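Local coordinates for gamma-resorcylate decarboxylase (Polaromonas, PDB 4QRO), which probably catalyses the reversible, non-oxidative decarboxylation of gamma-resorcylate (2,6-dihydroxybenzoate) to resorcinol at a manganese-containing active site, at residues Asn2-Thr13 and His50-Asn60; Leu198-Asp207 and Tyr243-Phe253. One frame throughout, in Å; residues are numbered along the deposited sequence.

Contact 1 of 2, residues Asn2-Thr13 and His50-Asn60; sequences NGKIALEEHFAT and HGIETMILSLN. With MN (manganese (II) ion), chain K; 38L (2-nitrobenzene-1,3-diol), chain M.
His10 and Ser58 face each other on neighbouring parallel strands, next to the manganese site. CB of His10 lies 3.6 Å from Ser58 O, which sits at the edge of the imidazole, in its plane. His10 CG is anti to the carbonyl carbon (chi1 -57°), which sets the ring beside the Ser58 side chain. His10 ND1 is 3.0 Å from Ser58 OG, and His10 CE1 is 3.5 Å from the same oxygen. His10 CD2 is 3.6 Å from OAI of the nitroresorcinol, and His10 NE2 binds manganese at 2.2 Å. Glu8 OE1 is a second ligand; nitroresorcinol OAK and OAI bind too. His164 and Asp287 complete the metal site.

The backbones pair by bonds such as Ile56 N to Ala6 O, 2.8 Å. A beta bulge lets Lys4 O take both Glu53 N and Thr54 N. Near Glu8 the strands part, and a water accepts from Glu9 N at 3.0 Å and reaches Ser58 OG. Leu59 CA makes a CH-pi contact over one face of Phe11, 4.2 Å from its centroid. These are the first two strands of the amidohydrolase barrel. Helices 42-49 and 70-90 pack on Phe11 and Leu57, and strand 95-97 continues the sheet beyond 52-59.

Contact 2 of 2, residues Leu198-Asp207 and Tyr243-Phe253; sequences LRLMGSGLFD and YPAKRKIVDYF
Met201 packs against Ile249, Tyr252 and Phe253, the dense side of the contact. Met201 CG lies 3.8 Å from Tyr252 CB, the two side chains running past each other in opposite directions. Met201 SD reaches Ile249 CG2 at 3.7 Å, and the bend at chi3 (-117°) brings CE to the Phe253 ring. Phe206 CB touches Tyr252 CD1 at 3.5 Å. Gly202 O accepts from Ala245 N.

The other side is polar and opens to solvent around Pro244 and Lys246. Asp207 bonds to the 243-253 segment through both carboxylate oxygens. Asp207 OD2 uses the syn lone pair to take Lys246 N at 2.9 Å, and accepts from a water. Asp207 OD1 takes a short bond of 2.5 Å from Tyr252 OH, with carboxylate and ring 63° apart. Tyr252 OH also accepts from Arg247 N, 3.0 Å away. A phenylalanine in place of Tyr252 would probably leave Asp207 OD1 and Arg247 N without this shared partner, though Lys246 N would still hold OD2. The contact joins the end of helix 188-202 and the start of 205-208 to the start of helix 249-256. Helix 223-232 packs on Leu198 and Phe253, and Phe257 of strand 257-260 on Met201.

In the fold
The two contacts lie on opposite sides of the chain's centre. Their own centres are about 30 Å apart and their nearest atoms about 13 Å apart, so they do not touch. Contact 1 is the inner one, about 12 Å from the centre of the chain, and it supplies two of the four protein ligands of the manganese. Contact 2 is about 19 Å out, in the helical layer, and holds no residue of the metal site or ligand pocket. It does lie near the dimer interface, where Tyr243 meets Trp181 of the second subunit edge-to-face. The chain between its segments includes Arg229 and Asn234. In the second subunit these residues hydrogen-bond to the nitroresorcinol held at contact 1.

Contact 1 of 2, residues Asn2-Thr13 and His50-Asn60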
loop_
_atom_site.group_PDB
_atom_site.type_symbol
_atom_site.label_atom_id
_atom_site.label_comp_id
_atom_site.label_asym_id
_atom_site.label_seq_id
_atom_site.Cartn_x
_atom_site.Cartn_y
_atom_site.Cartn_z
ATOM N N ASN A 2 -1.841 -18.099 27.328
ATOM C CA ASN A 2 -0.423 -18.197 27.666
ATOM C C ASN A 2 0.358 -18.931 26.579
ATOM O O ASN A 2 -0.208 -19.650 25.753
ATOM C CB ASN A 2 -0.220 -18.935 29.001
ATOM C CG ASN A 2 -0.617 -18.103 30.207
ATOM O OD1 ASN A 2 -0.431 -16.885 30.234
ATOM N ND2 ASN A 2 -1.155 -18.766 31.224
ATOM N N GLY A 3 1.670 -18.740 26.584
ATOM C CA GLY A 3 2.540 -19.453 25.677
ATOM C C GLY A 3 2.756 -18.800 24.319
ATOM O O GLY A 3 3.263 -19.465 23.414
ATOM N N LYS A 4 2.406 -17.518 24.154
ATOM C CA LYS A 4 2.571 -16.885 22.845
ATOM C C LYS A 4 4.036 -16.603 22.544
ATOM O O LYS A 4 4.884 -16.441 23.448
ATOM C CB LYS A 4 1.767 -15.585 22.693
ATOM C CG LYS A 4 0.256 -15.780 22.674
ATOM C CD LYS A 4 -0.509 -14.479 22.464
ATOM C CE LYS A 4 -0.325 -13.454 23.584
ATOM N NZ LYS A 4 -1.065 -13.743 24.842
ATOM N N ILE A 5 4.322 -16.585 21.254
ATOM C CA ILE A 5 5.636 -16.261 20.760
ATOM C C ILE A 5 5.488 -14.982 19.936
ATOM O O ILE A 5 4.557 -14.848 19.150
ATOM C CB ILE A 5 6.211 -17.410 19.904
ATOM C CG1 ILE A 5 6.362 -18.694 20.744
ATOM C CG2 ILE A 5 7.518 -16.979 19.252
ATOM C CD1 ILE A 5 6.610 -19.937 19.923
ATOM N N ALA A 6 6.391 -14.039 20.159
ATOM C CA ALA A 6 6.337 -12.726 19.520
ATOM C C ALA A 6 7.681 -12.473 18.879
ATOM O O ALA A 6 8.708 -12.867 19.453
ATOM C CB ALA A 6 5.985 -11.690 20.548
ATOM N N LEU A 7 7.700 -11.940 17.658
ATOM C CA LEU A 7 8.965 -11.781 16.912
ATOM C C LEU A 7 9.229 -10.470 16.172
ATOM O O LEU A 7 10.067 -10.432 15.283
ATOM C CB LEU A 7 9.155 -12.956 15.929
ATOM C CG LEU A 7 8.085 -13.175 14.855
ATOM C CD1 LEU A 7 8.720 -13.658 13.566
ATOM C CD2 LEU A 7 7.009 -14.146 15.339
ATOM N N GLU A 8 8.494 -9.417 16.482
ATOM C CA GLU A 8 8.914 -8.071 16.112
ATOM C C GLU A 8 8.996 -7.267 17.397
ATOM O O GLU A 8 8.129 -6.453 17.716
ATOM C CB GLU A 8 7.980 -7.399 15.085
ATOM C CG GLU A 8 8.710 -6.286 14.342
ATOM C CD GLU A 8 7.861 -5.524 13.338
ATOM O OE1 GLU A 8 7.917 -4.267 13.348
ATOM O OE2 GLU A 8 7.207 -6.172 12.497
ATOM N N GLU A 9 10.078 -7.510 18.124
ATOM C CA GLU A 9 10.222 -7.090 19.494
ATOM C C GLU A 9 11.646 -6.510 19.583
ATOM O O GLU A 9 12.660 -7.224 19.459
ATOM C CB GLU A 9 10.023 -8.281 20.468
ATOM C CG GLU A 9 8.943 -9.330 20.089
ATOM C CD GLU A 9 7.531 -8.766 19.906
ATOM O OE1 GLU A 9 6.868 -9.075 18.865
ATOM O OE2 GLU A 9 7.059 -8.020 20.796
ATOM N N HIS A 10 11.706 -5.201 19.727
ATOM C CA HIS A 10 12.916 -4.474 19.476
ATOM C C HIS A 10 13.625 -4.043 20.748
ATOM O O HIS A 10 13.002 -3.820 21.779
ATOM C CB HIS A 10 12.616 -3.218 18.662
ATOM C CG HIS A 10 11.939 -3.471 17.352
ATOM N ND1 HIS A 10 12.571 -4.090 16.294
ATOM C CD2 HIS A 10 10.712 -3.107 16.905
ATOM C CE1 HIS A 10 11.744 -4.139 15.262
ATOM N NE2 HIS A 10 10.617 -3.535 15.602
ATOM N N PHE A 11 14.936 -3.856 20.622
ATOM C CA PHE A 11 15.757 -3.260 21.677
ATOM C C PHE A 11 16.800 -2.379 20.992
ATOM O O PHE A 11 16.968 -2.410 19.745
ATOM C CB PHE A 11 16.470 -4.356 22.493
ATOM C CG PHE A 11 17.576 -5.041 21.729
ATOM C CD1 PHE A 11 18.875 -4.539 21.749
ATOM C CD2 PHE A 11 17.300 -6.122 20.912
ATOM C CE1 PHE A 11 19.878 -5.121 21.006
ATOM C CE2 PHE A 11 18.301 -6.731 20.179
ATOM C CZ PHE A 11 19.595 -6.213 20.208
ATOM N N ALA A 12 17.514 -1.599 21.793
ATOM C CA ALA A 12 18.615 -0.776 21.274
ATOM C C ALA A 12 19.846 -0.908 22.161
ATOM O O ALA A 12 19.731 -1.234 23.348
ATOM C CB ALA A 12 18.202 0.675 21.198
ATOM N N THR A 13 21.011 -0.691 21.559
ATOM C CA THR A 13 22.228 -0.403 22.322
ATOM C C THR A 13 22.379 1.121 22.407
ATOM O O THR A 13 21.692 1.860 21.684
ATOM C CB THR A 13 23.472 -1.048 21.681
ATOM O OG1 THR A 13 23.652 -0.538 20.354
ATOM C CG2 THR A 13 23.306 -2.555 21.613
ATOM N N HIS A 50 0.970 -10.740 30.159
ATOM C CA HIS A 50 0.163 -10.744 28.917
ATOM C C HIS A 50 0.401 -11.991 28.054
ATOM O O HIS A 50 0.187 -11.988 26.843
ATOM C CB HIS A 50 0.407 -9.435 28.144
ATOM C CG HIS A 50 0.039 -8.223 28.938
ATOM N ND1 HIS A 50 -1.273 -7.858 29.163
ATOM C CD2 HIS A 50 0.801 -7.344 29.634
ATOM C CE1 HIS A 50 -1.303 -6.787 29.934
ATOM N NE2 HIS A 50 -0.058 -6.460 30.243
ATOM N N GLY A 51 0.823 -13.070 28.710
ATOM C CA GLY A 51 0.804 -14.410 28.126
ATOM C C GLY A 51 1.758 -14.613 26.982
ATOM O O GLY A 51 1.437 -15.335 26.040
ATOM N N ILE A 52 2.908 -13.930 27.026
ATOM C CA ILE A 52 3.992 -14.148 26.064
ATOM C C ILE A 52 5.139 -14.950 26.700
ATOM O O ILE A 52 5.731 -14.526 27.698
ATOM C CB ILE A 52 4.571 -12.821 25.535
ATOM C CG1 ILE A 52 3.458 -12.002 24.854
ATOM C CG2 ILE A 52 5.700 -13.127 24.563
ATOM C CD1 ILE A 52 3.799 -10.555 24.631
ATOM N N GLU A 53 5.440 -16.096 26.107
ATOM C CA GLU A 53 6.480 -16.994 26.615
ATOM C C GLU A 53 7.845 -16.622 26.052
ATOM O O GLU A 53 8.830 -16.676 26.764
ATOM C CB GLU A 53 6.159 -18.470 26.279
ATOM C CG GLU A 53 7.211 -19.506 26.723
ATOM C CD GLU A 53 7.468 -19.524 28.238
ATOM O OE1 GLU A 53 8.525 -20.043 28.661
ATOM O OE2 GLU A 53 6.631 -19.021 29.022
ATOM N N THR A 54 7.883 -16.241 24.779
ATOM C CA THR A 54 9.124 -16.054 24.026
ATOM C C THR A 54 9.047 -14.795 23.191
ATOM O O THR A 54 8.072 -14.583 22.483
ATOM C CB THR A 54 9.373 -17.225 23.051
ATOM O OG1 THR A 54 9.433 -18.461 23.773
ATOM C CG2 THR A 54 10.676 -17.009 22.248
ATOM N N MET A 55 10.048 -13.942 23.317
ATOM C CA MET A 55 10.257 -12.860 22.373
ATOM C C MET A 55 11.525 -13.158 21.595
ATOM O O MET A 55 12.578 -13.487 22.168
ATOM C CB MET A 55 10.453 -11.512 23.099
ATOM C CG MET A 55 9.189 -10.774 23.471
ATOM S SD MET A 55 9.702 -9.147 24.063
ATOM C CE MET A 55 8.094 -8.362 24.229
ATOM N N ILE A 56 11.423 -13.042 20.284
ATOM C CA ILE A 56 12.560 -13.139 19.448
ATOM C C ILE A 56 12.959 -11.683 19.228
ATOM O O ILE A 56 12.198 -10.892 18.683
ATOM C CB ILE A 56 12.245 -13.862 18.144
ATOM C CG1 ILE A 56 11.564 -15.219 18.443
ATOM C CG2 ILE A 56 13.514 -14.048 17.339
ATOM C CD1 ILE A 56 11.308 -16.054 17.209
ATOM N N LEU A 57 14.141 -11.327 19.709
ATOM C CA LEU A 57 14.531 -9.938 19.859
ATOM C C LEU A 57 15.281 -9.443 18.634
ATOM O O LEU A 57 16.003 -10.197 17.994
ATOM C CB LEU A 57 15.418 -9.785 21.108
ATOM C CG LEU A 57 14.803 -10.082 22.479
ATOM C CD1 LEU A 57 15.896 -10.026 23.535
ATOM C CD2 LEU A 57 13.670 -9.115 22.808
ATOM N N SER A 58 15.106 -8.168 18.307
ATOM C CA SER A 58 15.863 -7.545 17.214
ATOM C C SER A 58 16.222 -6.104 17.532
ATOM O O SER A 58 15.454 -5.369 18.170
ATOM C CB SER A 58 15.057 -7.573 15.881
ATOM O OG SER A 58 13.842 -6.825 16.007
ATOM N N LEU A 59 17.363 -5.693 16.990
ATOM C CA LEU A 59 17.858 -4.338 17.082
ATOM C C LEU A 59 16.880 -3.380 16.396
ATOM O O LEU A 59 16.111 -3.766 15.504
ATOM C CB LEU A 59 19.242 -4.278 16.409
ATOM C CG LEU A 59 20.173 -3.075 16.581
ATOM C CD1 LEU A 59 20.505 -2.904 18.044
ATOM C CD2 LEU A 59 21.437 -3.258 15.759
ATOM N N ASN A 60 16.905 -2.135 16.840
ATOM C CA ASN A 60 15.998 -1.104 16.349
ATOM C C ASN A 60 16.399 -0.606 14.940
ATOM O O ASN A 60 17.329 -1.139 14.342
ATOM C CB ASN A 60 15.871 0.033 17.369
ATOM C CG ASN A 60 17.149 0.801 17.569
ATOM O OD1 ASN A 60 18.244 0.227 17.607
ATOM N ND2 ASN A 60 17.012 2.109 17.775
HETATM MN MN MN K . 9.077 -2.660 14.225
HETATM O OAK 38L M . 7.796 -1.166 12.946
HETATM N NAG 38L M . 7.316 -0.111 13.260
HETATM O OAJ 38L M . 6.236 0.209 12.767
HETATM C CAA 38L M . 8.001 0.719 14.182
HETATM C CAF 38L M . 7.433 1.951 14.493
HETATM O OAH 38L M . 6.077 2.070 14.563
HETATM C CAE 38L M . 8.242 3.062 14.734
HETATM C CAD 38L M . 9.627 2.937 14.721
HETATM C CAC 38L M . 10.201 1.676 14.581
HETATM C CAB 38L M . 9.392 0.564 14.357
HETATM O OAI 38L M . 9.972 -0.674 14.290
HETATM O O HOH W 1 12.162 -9.065 16.718
#

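Contact 2 of 2, residues Leu198-Asp207 and Tyr243-Phe253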
loop_
_atom_site.group_PDB
_atom_site.type_symbol
_atom_site.label_atom_id
_atom_site.label_comp_id
_atom_site.label_asym_id
_atom_site.label_seq_id
_atom_site.Cartn_x
_atom_site.Cartn_y
_atom_site.Cartn_z
ATOM N N LEU A 198 8.160 -6.947 -3.136
ATOM C CA LEU A 198 7.787 -7.205 -4.531
ATOM C C LEU A 198 8.969 -7.255 -5.481
ATOM O O LEU A 198 8.973 -8.052 -6.412
ATOM C CB LEU A 198 6.768 -6.173 -5.017
ATOM C CG LEU A 198 5.356 -6.280 -4.436
ATOM C CD1 LEU A 198 4.505 -5.058 -4.786
ATOM C CD2 LEU A 198 4.675 -7.572 -4.896
ATOM N N ARG A 199 9.964 -6.399 -5.267
ATOM C CA ARG A 199 11.223 -6.483 -6.002
ATOM C C ARG A 199 11.865 -7.868 -5.841
ATOM O O ARG A 199 12.275 -8.469 -6.835
ATOM C CB ARG A 199 12.195 -5.371 -5.602
ATOM C CG ARG A 199 11.762 -3.979 -6.038
ATOM C CD ARG A 199 12.724 -2.889 -5.560
ATOM N NE ARG A 199 14.126 -3.145 -5.934
ATOM C CZ ARG A 199 14.930 -2.267 -6.546
ATOM N NH1 ARG A 199 14.509 -1.030 -6.864
ATOM N NH2 ARG A 199 16.181 -2.618 -6.831
ATOM N N LEU A 200 11.891 -8.402 -4.625
ATOM C CA LEU A 200 12.456 -9.759 -4.421
ATOM C C LEU A 200 11.664 -10.815 -5.218
ATOM O O LEU A 200 12.241 -11.655 -5.900
ATOM C CB LEU A 200 12.458 -10.133 -2.944
ATOM C CG LEU A 200 13.279 -9.307 -1.948
ATOM C CD1 LEU A 200 13.122 -9.880 -0.547
ATOM C CD2 LEU A 200 14.748 -9.294 -2.372
ATOM N N MET A 201 10.340 -10.771 -5.116
ATOM C CA MET A 201 9.454 -11.742 -5.796
ATOM C C MET A 201 9.562 -11.678 -7.336
ATOM O O MET A 201 9.715 -12.718 -7.993
ATOM C CB MET A 201 7.984 -11.528 -5.372
ATOM C CG MET A 201 7.691 -11.856 -3.918
ATOM S SD MET A 201 5.949 -11.608 -3.477
ATOM C CE MET A 201 6.061 -10.312 -2.258
ATOM N N GLY A 202 9.506 -10.473 -7.891
ATOM C CA GLY A 202 9.685 -10.254 -9.349
ATOM C C GLY A 202 11.054 -10.651 -9.917
ATOM O O GLY A 202 11.176 -11.032 -11.095
ATOM N N SER A 203 12.088 -10.601 -9.086
ATOM C CA SER A 203 13.457 -10.767 -9.578
ATOM C C SER A 203 13.768 -12.171 -9.995
ATOM O O SER A 203 14.782 -12.394 -10.649
ATOM C CB SER A 203 14.466 -10.345 -8.527
ATOM O OG SER A 203 14.377 -11.218 -7.408
ATOM N N GLY A 204 12.933 -13.127 -9.592
ATOM C CA GLY A 204 13.219 -14.541 -9.828
ATOM C C GLY A 204 14.057 -15.175 -8.734
ATOM O O GLY A 204 14.468 -16.341 -8.833
ATOM N N LEU A 205 14.297 -14.438 -7.662
ATOM C CA LEU A 205 15.063 -14.984 -6.524
ATOM C C LEU A 205 14.504 -16.310 -6.013
ATOM O O LEU A 205 15.249 -17.222 -5.638
ATOM C CB LEU A 205 15.051 -13.974 -5.376
ATOM C CG LEU A 205 15.895 -14.335 -4.172
ATOM C CD1 LEU A 205 17.372 -14.306 -4.576
ATOM C CD2 LEU A 205 15.637 -13.334 -3.050
ATOM N N PHE A 206 13.186 -16.413 -5.976
ATOM C CA PHE A 206 12.543 -17.587 -5.389
ATOM C C PHE A 206 12.390 -18.758 -6.358
ATOM O O PHE A 206 12.013 -19.849 -5.926
ATOM C CB PHE A 206 11.204 -17.203 -4.736
ATOM C CG PHE A 206 11.341 -16.115 -3.713
ATOM C CD1 PHE A 206 11.981 -16.351 -2.502
ATOM C CD2 PHE A 206 10.856 -14.840 -3.963
ATOM C CE1 PHE A 206 12.149 -15.332 -1.581
ATOM C CE2 PHE A 206 11.010 -13.823 -3.041
ATOM C CZ PHE A 206 11.650 -14.066 -1.845
ATOM N N ASP A 207 12.668 -18.528 -7.645
ATOM C CA ASP A 207 12.847 -19.620 -8.625
ATOM C C ASP A 207 14.183 -20.316 -8.345
ATOM O O ASP A 207 14.294 -21.541 -8.372
ATOM C CB ASP A 207 12.869 -19.069 -10.047
ATOM C CG ASP A 207 11.534 -18.502 -10.482
ATOM O OD1 ASP A 207 10.497 -18.976 -9.980
ATOM O OD2 ASP A 207 11.535 -17.603 -11.347
ATOM N N TYR A 243 8.879 -9.329 -15.910
ATOM C CA TYR A 243 9.850 -9.471 -14.844
ATOM C C TYR A 243 10.515 -10.818 -15.052
ATOM O O TYR A 243 9.957 -11.669 -15.760
ATOM C CB TYR A 243 9.214 -9.307 -13.454
ATOM C CG TYR A 243 7.985 -10.141 -13.169
ATOM C CD1 TYR A 243 8.070 -11.523 -13.095
ATOM C CD2 TYR A 243 6.738 -9.553 -12.945
ATOM C CE1 TYR A 243 6.965 -12.299 -12.813
ATOM C CE2 TYR A 243 5.619 -10.342 -12.640
ATOM C CZ TYR A 243 5.743 -11.717 -12.585
ATOM O OH TYR A 243 4.659 -12.551 -12.297
ATOM N N PRO A 244 11.712 -11.008 -14.471
ATOM C CA PRO A 244 12.484 -12.228 -14.706
ATOM C C PRO A 244 11.903 -13.476 -14.059
ATOM O O PRO A 244 12.139 -14.591 -14.543
ATOM C CB PRO A 244 13.859 -11.932 -14.094
ATOM C CG PRO A 244 13.878 -10.499 -13.760
ATOM C CD PRO A 244 12.511 -9.935 -13.849
ATOM N N ALA A 245 11.149 -13.319 -12.971
ATOM C CA ALA A 245 10.517 -14.482 -12.357
ATOM C C ALA A 245 9.648 -15.221 -13.348
ATOM O O ALA A 245 9.008 -14.606 -14.216
ATOM C CB ALA A 245 9.699 -14.102 -11.155
ATOM N N LYS A 246 9.579 -16.535 -13.139
ATOM C CA LYS A 246 8.834 -17.453 -13.995
ATOM C C LYS A 246 7.334 -17.468 -13.767
ATOM O O LYS A 246 6.596 -17.717 -14.695
ATOM C CB LYS A 246 9.354 -18.888 -13.813
ATOM C CG LYS A 246 10.641 -19.205 -14.564
ATOM C CD LYS A 246 10.985 -20.683 -14.420
ATOM C CE LYS A 246 11.901 -21.162 -15.533
ATOM N NZ LYS A 246 13.188 -20.419 -15.539
ATOM N N ARG A 247 6.887 -17.203 -12.540
ATOM C CA ARG A 247 5.505 -17.442 -12.148
ATOM C C ARG A 247 4.829 -16.140 -11.721
ATOM O O ARG A 247 5.411 -15.067 -11.873
ATOM C CB ARG A 247 5.487 -18.463 -11.016
ATOM C CG ARG A 247 6.044 -19.818 -11.436
ATOM C CD ARG A 247 6.505 -20.591 -10.225
ATOM N NE ARG A 247 5.366 -21.173 -9.538
ATOM C CZ ARG A 247 5.336 -21.525 -8.252
ATOM N NH1 ARG A 247 6.382 -21.344 -7.448
ATOM N NH2 ARG A 247 4.228 -22.060 -7.767
ATOM N N LYS A 248 3.590 -16.258 -11.235
ATOM C CA LYS A 248 2.799 -15.113 -10.734
ATOM C C LYS A 248 3.391 -14.613 -9.422
ATOM O O LYS A 248 3.939 -15.401 -8.643
ATOM C CB LYS A 248 1.338 -15.531 -10.508
ATOM C CG LYS A 248 0.568 -15.928 -11.761
ATOM C CD LYS A 248 -0.728 -16.624 -11.355
ATOM C CE LYS A 248 -1.611 -16.938 -12.546
ATOM N NZ LYS A 248 -2.504 -15.791 -12.841
ATOM N N ILE A 249 3.304 -13.302 -9.170
ATOM C CA ILE A 249 3.786 -12.760 -7.901
ATOM C C ILE A 249 3.087 -13.489 -6.724
ATOM O O ILE A 249 3.729 -13.845 -5.736
ATOM C CB ILE A 249 3.573 -11.224 -7.825
ATOM C CG1 ILE A 249 4.385 -10.485 -8.908
ATOM C CG2 ILE A 249 3.840 -10.696 -6.419
ATOM C CD1 ILE A 249 5.882 -10.785 -8.914
ATOM N N VAL A 250 1.785 -13.742 -6.845
ATOM C CA VAL A 250 1.031 -14.380 -5.776
ATOM C C VAL A 250 1.587 -15.769 -5.409
ATOM O O VAL A 250 1.458 -16.204 -4.260
ATOM C CB VAL A 250 -0.484 -14.472 -6.094
ATOM C CG1 VAL A 250 -0.762 -15.497 -7.196
ATOM C CG2 VAL A 250 -1.279 -14.831 -4.833
ATOM N N ASP A 251 2.201 -16.454 -6.368
ATOM C CA ASP A 251 2.821 -17.768 -6.098
ATOM C C ASP A 251 3.966 -17.638 -5.088
ATOM O O ASP A 251 4.035 -18.400 -4.133
ATOM C CB ASP A 251 3.330 -18.439 -7.390
ATOM C CG ASP A 251 2.199 -18.843 -8.335
ATOM O OD1 ASP A 251 1.139 -19.260 -7.860
ATOM O OD2 ASP A 251 2.366 -18.711 -9.557
ATOM N N TYR A 252 4.826 -16.644 -5.266
ATOM C CA TYR A 252 5.969 -16.432 -4.341
ATOM C C TYR A 252 5.514 -15.905 -2.990
ATOM O O TYR A 252 6.017 -16.294 -1.946
ATOM C CB TYR A 252 7.002 -15.486 -4.979
ATOM C CG TYR A 252 7.444 -15.972 -6.356
ATOM C CD1 TYR A 252 8.142 -17.170 -6.498
ATOM C CD2 TYR A 252 7.124 -15.262 -7.497
ATOM C CE1 TYR A 252 8.543 -17.623 -7.738
ATOM C CE2 TYR A 252 7.500 -15.708 -8.746
ATOM C CZ TYR A 252 8.217 -16.886 -8.864
ATOM O OH TYR A 252 8.578 -17.334 -10.114
ATOM N N PHE A 253 4.505 -15.054 -3.006
ATOM C CA PHE A 253 3.902 -14.581 -1.770
ATOM C C PHE A 253 3.361 -15.747 -0.948
ATOM O O PHE A 253 3.603 -15.855 0.280
ATOM C CB PHE A 253 2.777 -13.582 -2.119
ATOM C CG PHE A 253 2.250 -12.806 -0.943
ATOM C CD1 PHE A 253 3.101 -12.043 -0.157
ATOM C CD2 PHE A 253 0.873 -12.798 -0.650
ATOM C CE1 PHE A 253 2.605 -11.317 0.931
ATOM C CE2 PHE A 253 0.386 -12.074 0.429
ATOM C CZ PHE A 253 1.245 -11.329 1.218
HETATM O O HOH W 2 13.700 -16.990 -12.778
#